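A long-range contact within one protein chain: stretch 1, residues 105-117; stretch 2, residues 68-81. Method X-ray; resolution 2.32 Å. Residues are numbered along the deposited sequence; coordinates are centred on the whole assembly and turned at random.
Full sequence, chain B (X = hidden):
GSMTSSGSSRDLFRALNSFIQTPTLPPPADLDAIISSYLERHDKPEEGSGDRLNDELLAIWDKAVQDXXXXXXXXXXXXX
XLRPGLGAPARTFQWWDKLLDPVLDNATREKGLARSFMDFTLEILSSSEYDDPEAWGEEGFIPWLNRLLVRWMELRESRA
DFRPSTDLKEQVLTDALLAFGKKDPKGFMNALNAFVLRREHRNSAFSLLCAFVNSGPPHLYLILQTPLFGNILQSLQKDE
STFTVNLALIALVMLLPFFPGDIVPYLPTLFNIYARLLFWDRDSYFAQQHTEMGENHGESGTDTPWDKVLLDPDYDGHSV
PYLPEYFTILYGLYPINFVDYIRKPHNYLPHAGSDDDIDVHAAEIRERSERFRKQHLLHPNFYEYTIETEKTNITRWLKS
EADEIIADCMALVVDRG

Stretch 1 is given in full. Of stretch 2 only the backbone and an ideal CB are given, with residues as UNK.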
# COMPACT_ATOMS: atom_id res chain seq x y z
N ASP B 105 -36.83 18.39 -36.15
CA ASP B 105 -38.23 18.00 -35.99
C ASP B 105 -38.60 16.81 -36.86
O ASP B 105 -39.62 16.16 -36.60
CB ASP B 105 -39.14 19.18 -36.32
CG ASP B 105 -38.97 20.34 -35.35
OD1 ASP B 105 -38.45 20.11 -34.24
OD2 ASP B 105 -39.36 21.47 -35.70
N ASN B 106 -37.81 16.49 -37.89
CA ASN B 106 -38.12 15.41 -38.82
C ASN B 106 -37.00 14.38 -38.91
O ASN B 106 -36.97 13.59 -39.86
CB ASN B 106 -38.43 15.98 -40.20
CG ASN B 106 -39.61 16.93 -40.19
OD1 ASN B 106 -40.77 16.50 -40.28
ND2 ASN B 106 -39.33 18.22 -40.08
N ALA B 107 -36.07 14.37 -37.95
CA ALA B 107 -34.92 13.47 -38.03
C ALA B 107 -35.35 12.01 -37.99
O ALA B 107 -34.79 11.18 -38.72
CB ALA B 107 -33.94 13.78 -36.90
N THR B 108 -36.33 11.67 -37.15
CA THR B 108 -36.74 10.28 -37.00
C THR B 108 -37.66 9.81 -38.11
O THR B 108 -37.77 8.60 -38.33
CB THR B 108 -37.43 10.08 -35.65
OG1 THR B 108 -38.70 10.73 -35.66
CG2 THR B 108 -36.58 10.65 -34.53
N ARG B 109 -38.32 10.72 -38.82
CA ARG B 109 -39.36 10.35 -39.78
C ARG B 109 -38.90 10.41 -41.23
O ARG B 109 -39.38 9.61 -42.05
CB ARG B 109 -40.57 11.27 -39.61
CG ARG B 109 -41.34 11.07 -38.32
CD ARG B 109 -42.47 12.08 -38.23
NE ARG B 109 -41.94 13.43 -38.04
CZ ARG B 109 -42.68 14.53 -38.02
NH1 ARG B 109 -43.99 14.45 -38.19
NH2 ARG B 109 -42.11 15.71 -37.84
N GLU B 110 -38.00 11.32 -41.57
CA GLU B 110 -37.54 11.49 -42.95
C GLU B 110 -36.17 10.84 -43.10
O GLU B 110 -35.22 11.23 -42.41
CB GLU B 110 -37.50 12.97 -43.32
CG GLU B 110 -38.81 13.69 -43.04
CD GLU B 110 -39.99 13.04 -43.74
OE1 GLU B 110 -39.84 12.64 -44.91
OE2 GLU B 110 -41.06 12.92 -43.11
N LYS B 111 -36.08 9.85 -43.98
CA LYS B 111 -34.86 9.07 -44.09
C LYS B 111 -33.70 9.91 -44.62
O LYS B 111 -33.87 10.74 -45.52
CB LYS B 111 -35.07 7.87 -45.01
CG LYS B 111 -33.84 6.98 -45.02
CD LYS B 111 -33.87 5.91 -46.06
CE LYS B 111 -32.58 5.09 -45.98
NZ LYS B 111 -31.34 5.86 -46.28
N GLY B 112 -32.52 9.68 -44.06
CA GLY B 112 -31.32 10.37 -44.47
C GLY B 112 -31.26 11.84 -44.12
O GLY B 112 -30.17 12.43 -44.20
N LEU B 113 -32.37 12.45 -43.71
CA LEU B 113 -32.37 13.87 -43.39
C LEU B 113 -31.44 14.16 -42.22
O LEU B 113 -30.67 15.13 -42.25
CB LEU B 113 -33.79 14.34 -43.09
CG LEU B 113 -33.97 15.80 -42.68
CD1 LEU B 113 -33.40 16.74 -43.73
CD2 LEU B 113 -35.44 16.10 -42.43
N ALA B 114 -31.51 13.34 -41.17
CA ALA B 114 -30.62 13.51 -40.03
C ALA B 114 -29.17 13.30 -40.44
O ALA B 114 -28.28 14.08 -40.06
CB ALA B 114 -31.01 12.55 -38.90
N ARG B 115 -28.91 12.25 -41.22
CA ARG B 115 -27.54 11.98 -41.66
C ARG B 115 -27.05 13.04 -42.64
O ARG B 115 -25.88 13.44 -42.59
CB ARG B 115 -27.47 10.59 -42.30
CG ARG B 115 -27.75 9.45 -41.34
CD ARG B 115 -27.66 8.10 -42.03
NE ARG B 115 -27.94 6.99 -41.12
CZ ARG B 115 -28.00 5.72 -41.48
NH1 ARG B 115 -27.80 5.37 -42.75
NH2 ARG B 115 -28.26 4.78 -40.58
N SER B 116 -27.93 13.51 -43.53
CA SER B 116 -27.52 14.53 -44.49
C SER B 116 -27.15 15.83 -43.79
O SER B 116 -26.17 16.49 -44.16
CB SER B 116 -28.64 14.78 -45.51
OG SER B 116 -28.25 15.75 -46.47
N PHE B 117 -27.92 16.23 -42.78
CA PHE B 117 -27.60 17.44 -42.03
C PHE B 117 -26.33 17.25 -41.20
O PHE B 117 -25.58 18.21 -40.99
CB PHE B 117 -28.77 17.84 -41.14
CG PHE B 117 -28.55 19.12 -40.39
CD1 PHE B 117 -28.70 20.34 -41.03
CD2 PHE B 117 -28.19 19.11 -39.05
CE1 PHE B 117 -28.50 21.53 -40.35
CE2 PHE B 117 -27.99 20.29 -38.37
CZ PHE B 117 -28.14 21.50 -39.01
N UNK B 68 -42.36 21.66 -47.17
CA UNK B 68 -42.30 20.40 -47.91
C UNK B 68 -41.14 19.58 -47.36
O UNK B 68 -40.02 19.64 -47.88
CB UNK B 68 -42.14 20.64 -49.41
N UNK B 69 -41.38 18.81 -46.30
CA UNK B 69 -40.27 18.11 -45.63
C UNK B 69 -39.52 17.09 -46.49
O UNK B 69 -38.32 16.91 -46.28
CB UNK B 69 -40.81 17.39 -44.39
N UNK B 70 -40.18 16.41 -47.43
CA UNK B 70 -39.42 15.47 -48.26
C UNK B 70 -38.42 16.19 -49.14
O UNK B 70 -37.42 15.60 -49.54
CB UNK B 70 -40.36 14.64 -49.13
N UNK B 71 -38.67 17.47 -49.43
CA UNK B 71 -37.74 18.28 -50.19
C UNK B 71 -36.71 18.95 -49.29
O UNK B 71 -35.77 19.57 -49.80
CB UNK B 71 -38.50 19.34 -51.00
N UNK B 72 -36.88 18.86 -47.96
CA UNK B 72 -35.85 19.35 -47.06
C UNK B 72 -34.57 18.56 -47.27
O UNK B 72 -33.49 19.14 -47.42
CB UNK B 72 -36.31 19.26 -45.60
N UNK B 73 -34.69 17.23 -47.29
CA UNK B 73 -33.52 16.38 -47.50
C UNK B 73 -32.89 16.65 -48.86
O UNK B 73 -31.66 16.67 -48.99
CB UNK B 73 -33.90 14.90 -47.38
N UNK B 74 -33.73 16.84 -49.88
CA UNK B 74 -33.21 17.22 -51.19
C UNK B 74 -32.57 18.60 -51.15
O UNK B 74 -31.51 18.81 -51.74
CB UNK B 74 -34.33 17.19 -52.24
N UNK B 75 -33.21 19.55 -50.47
CA UNK B 75 -32.67 20.91 -50.38
C UNK B 75 -31.33 20.93 -49.66
O UNK B 75 -30.43 21.70 -50.02
CB UNK B 75 -33.66 21.83 -49.66
N UNK B 76 -31.17 20.10 -48.62
CA UNK B 76 -29.90 20.06 -47.91
C UNK B 76 -28.80 19.53 -48.82
O UNK B 76 -27.66 20.02 -48.80
CB UNK B 76 -30.01 19.20 -46.65
N UNK B 77 -29.12 18.53 -49.65
CA UNK B 77 -28.14 18.00 -50.59
C UNK B 77 -27.68 19.08 -51.56
O UNK B 77 -26.49 19.18 -51.89
CB UNK B 77 -28.72 16.81 -51.36
N UNK B 78 -28.61 19.91 -52.04
CA UNK B 78 -28.25 21.03 -52.90
C UNK B 78 -27.41 22.04 -52.14
O UNK B 78 -26.43 22.58 -52.67
CB UNK B 78 -29.50 21.70 -53.46
N UNK B 79 -27.78 22.32 -50.89
CA UNK B 79 -27.05 23.31 -50.10
C UNK B 79 -25.64 22.83 -49.78
O UNK B 79 -24.73 23.65 -49.66
CB UNK B 79 -27.80 23.62 -48.81
N UNK B 80 -25.45 21.52 -49.63
CA UNK B 80 -24.11 20.99 -49.37
C UNK B 80 -23.20 21.21 -50.57
O UNK B 80 -22.04 21.62 -50.41
CB UNK B 80 -24.18 19.50 -49.03
N UNK B 81 -23.69 20.92 -51.78
CA UNK B 81 -22.85 21.05 -52.97
C UNK B 81 -22.56 22.51 -53.31
O UNK B 81 -21.48 22.82 -53.81
CB UNK B 81 -23.52 20.36 -54.16

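Position 68 precedes the helix of stretch 2, and its ideal CB has nothing of stretch 1 within reach. Many side chains would suit it. It is His68, which makes no contact here.

Position 69 points its CB toward stretch 1, 4.2 Å from Asn106 OD1 and 4.4 Å from Glu110 CG. Phi is -62°, so proline is allowed, and a small or compact side chain would fit. The residue is Pro69. Its CB lies 4.3 Å from Asn106 OD1, a packing contact.

Position 70 points away, although its ideal CB is 4.7 Å from Glu110 OE1. A polar side chain leading outward would suit, and a basic one could answer the carboxylate. The deposited Glu70 instead forms a salt bridge to the next residue along. Its CA is 4.4 Å from Glu110 OE1.

Position 71 is out of reach, so stretch 1 sets no preference. It is Lys71, whose NZ lies 3.1 Å from Glu70 OE2 in that salt bridge.

Position 72 points toward stretch 1, with its ideal CB 4.3 Å from Leu113 CD1. An apolar or aromatic side chain would suit. Tyr72 packs its CB 4.2 Å from Leu113 CD1. The CE2 edge of its ring passes near Asn106, whose ND2 lies near the ring plane, 4.3 Å from Tyr72 CE2.

Position 73 has its CA close to the backbone of Leu113. Its CB points toward stretch 1, on the side of Lys111 and Gly112, with the ideal CB 4.6 Å from Lys111 O; Leu113 CD1 lies beside it. A small residue such as alanine, glycine or serine suits this spacing. In Ala73, Leu113 CD1 is 3.8 Å from Ala73 CA, the closest pair, and 4.1 Å from Ala73 CB.

Positions 74 and 75 make no contact, one pointing away and the other out of reach. Any helix-compatible side chain would do. They are Ala74 and Phe75.

Position 76 faces stretch 1, its ideal CB 3.9 Å from Ser116 OG and 5.1 Å from Leu113 CD1. A medium apolar side chain would fill the space. Val76 does so with both branches: CG1 is 3.4 Å from Ser116 OG, and CG2 is 4.4 Å from Leu113 CD1.

Position 77 points sideways, its CB 5.0 Å from Ser116 OG. Small residues fit easily. Ala77 helps border the hole that receives Ser116.

Positions 78 and 79 are out of reach, so stretch 1 sets no limit. They are Val78 and Leu79.

Position 80 points toward stretch 1, but nothing lies near its ideal CB. A long side chain could reach the Ser116 hydroxyl. Arg80 does: its NH1 is 3.5 Å from Ser116 OG, which lies at the guanidinium edge without a hydrogen bond. Arg80 thus completes the hole around Ser116.

Position 81 is out of reach; many side chains would suit. It holds Gln81.

Stretch 2 68-81: HPEKYAAFVAVLRQ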
# COMPACT_ATOMS: atom_id res chain seq x y z
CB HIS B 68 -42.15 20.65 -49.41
CG HIS B 68 -43.33 21.32 -50.04
ND1 HIS B 68 -43.21 22.34 -50.96
CD2 HIS B 68 -44.66 21.11 -49.88
CE1 HIS B 68 -44.41 22.73 -51.34
NE2 HIS B 68 -45.31 22.00 -50.70
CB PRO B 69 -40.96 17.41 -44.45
CG PRO B 69 -42.20 18.20 -44.21
CD PRO B 69 -42.63 18.73 -45.54
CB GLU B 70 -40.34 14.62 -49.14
CG GLU B 70 -41.08 15.40 -50.20
CD GLU B 70 -42.31 16.11 -49.68
OE1 GLU B 70 -42.52 16.13 -48.45
OE2 GLU B 70 -43.06 16.67 -50.51
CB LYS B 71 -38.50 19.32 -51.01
CG LYS B 71 -39.41 18.71 -52.06
CD LYS B 71 -40.12 19.77 -52.88
CE LYS B 71 -41.63 19.67 -52.73
NZ LYS B 71 -42.12 18.28 -52.95
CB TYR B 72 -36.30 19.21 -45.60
CG TYR B 72 -37.31 20.21 -45.09
CD1 TYR B 72 -37.74 21.28 -45.87
CD2 TYR B 72 -37.84 20.09 -43.81
CE1 TYR B 72 -38.66 22.18 -45.39
CE2 TYR B 72 -38.76 20.98 -43.32
CZ TYR B 72 -39.17 22.03 -44.11
OH TYR B 72 -40.09 22.91 -43.61
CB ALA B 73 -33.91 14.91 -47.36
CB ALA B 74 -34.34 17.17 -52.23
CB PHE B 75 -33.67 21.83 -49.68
CG PHE B 75 -33.24 23.26 -49.62
CD1 PHE B 75 -33.37 24.09 -50.72
CD2 PHE B 75 -32.70 23.79 -48.46
CE1 PHE B 75 -32.97 25.41 -50.67
CE2 PHE B 75 -32.30 25.11 -48.40
CZ PHE B 75 -32.44 25.92 -49.50
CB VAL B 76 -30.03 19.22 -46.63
CG1 VAL B 76 -28.67 19.04 -45.96
CG2 VAL B 76 -31.00 19.87 -45.66
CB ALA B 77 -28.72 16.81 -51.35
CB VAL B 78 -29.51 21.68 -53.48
CG1 VAL B 78 -29.13 22.73 -54.50
CG2 VAL B 78 -30.40 20.64 -54.10
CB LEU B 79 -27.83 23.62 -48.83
CG LEU B 79 -27.43 24.87 -48.05
CD1 LEU B 79 -27.43 26.08 -48.97
CD2 LEU B 79 -28.41 25.08 -46.92
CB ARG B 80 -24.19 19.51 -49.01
CG ARG B 80 -24.89 19.25 -47.68
CD ARG B 80 -25.11 17.77 -47.42
NE ARG B 80 -23.90 16.98 -47.57
CZ ARG B 80 -23.88 15.65 -47.63
NH1 ARG B 80 -25.01 14.96 -47.55
NH2 ARG B 80 -22.73 15.01 -47.77
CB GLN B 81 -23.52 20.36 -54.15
CG GLN B 81 -23.83 18.89 -53.94
CD GLN B 81 -24.46 18.27 -55.16
OE1 GLN B 81 -24.25 18.74 -56.27
NE2 GLN B 81 -25.24 17.22 -54.96
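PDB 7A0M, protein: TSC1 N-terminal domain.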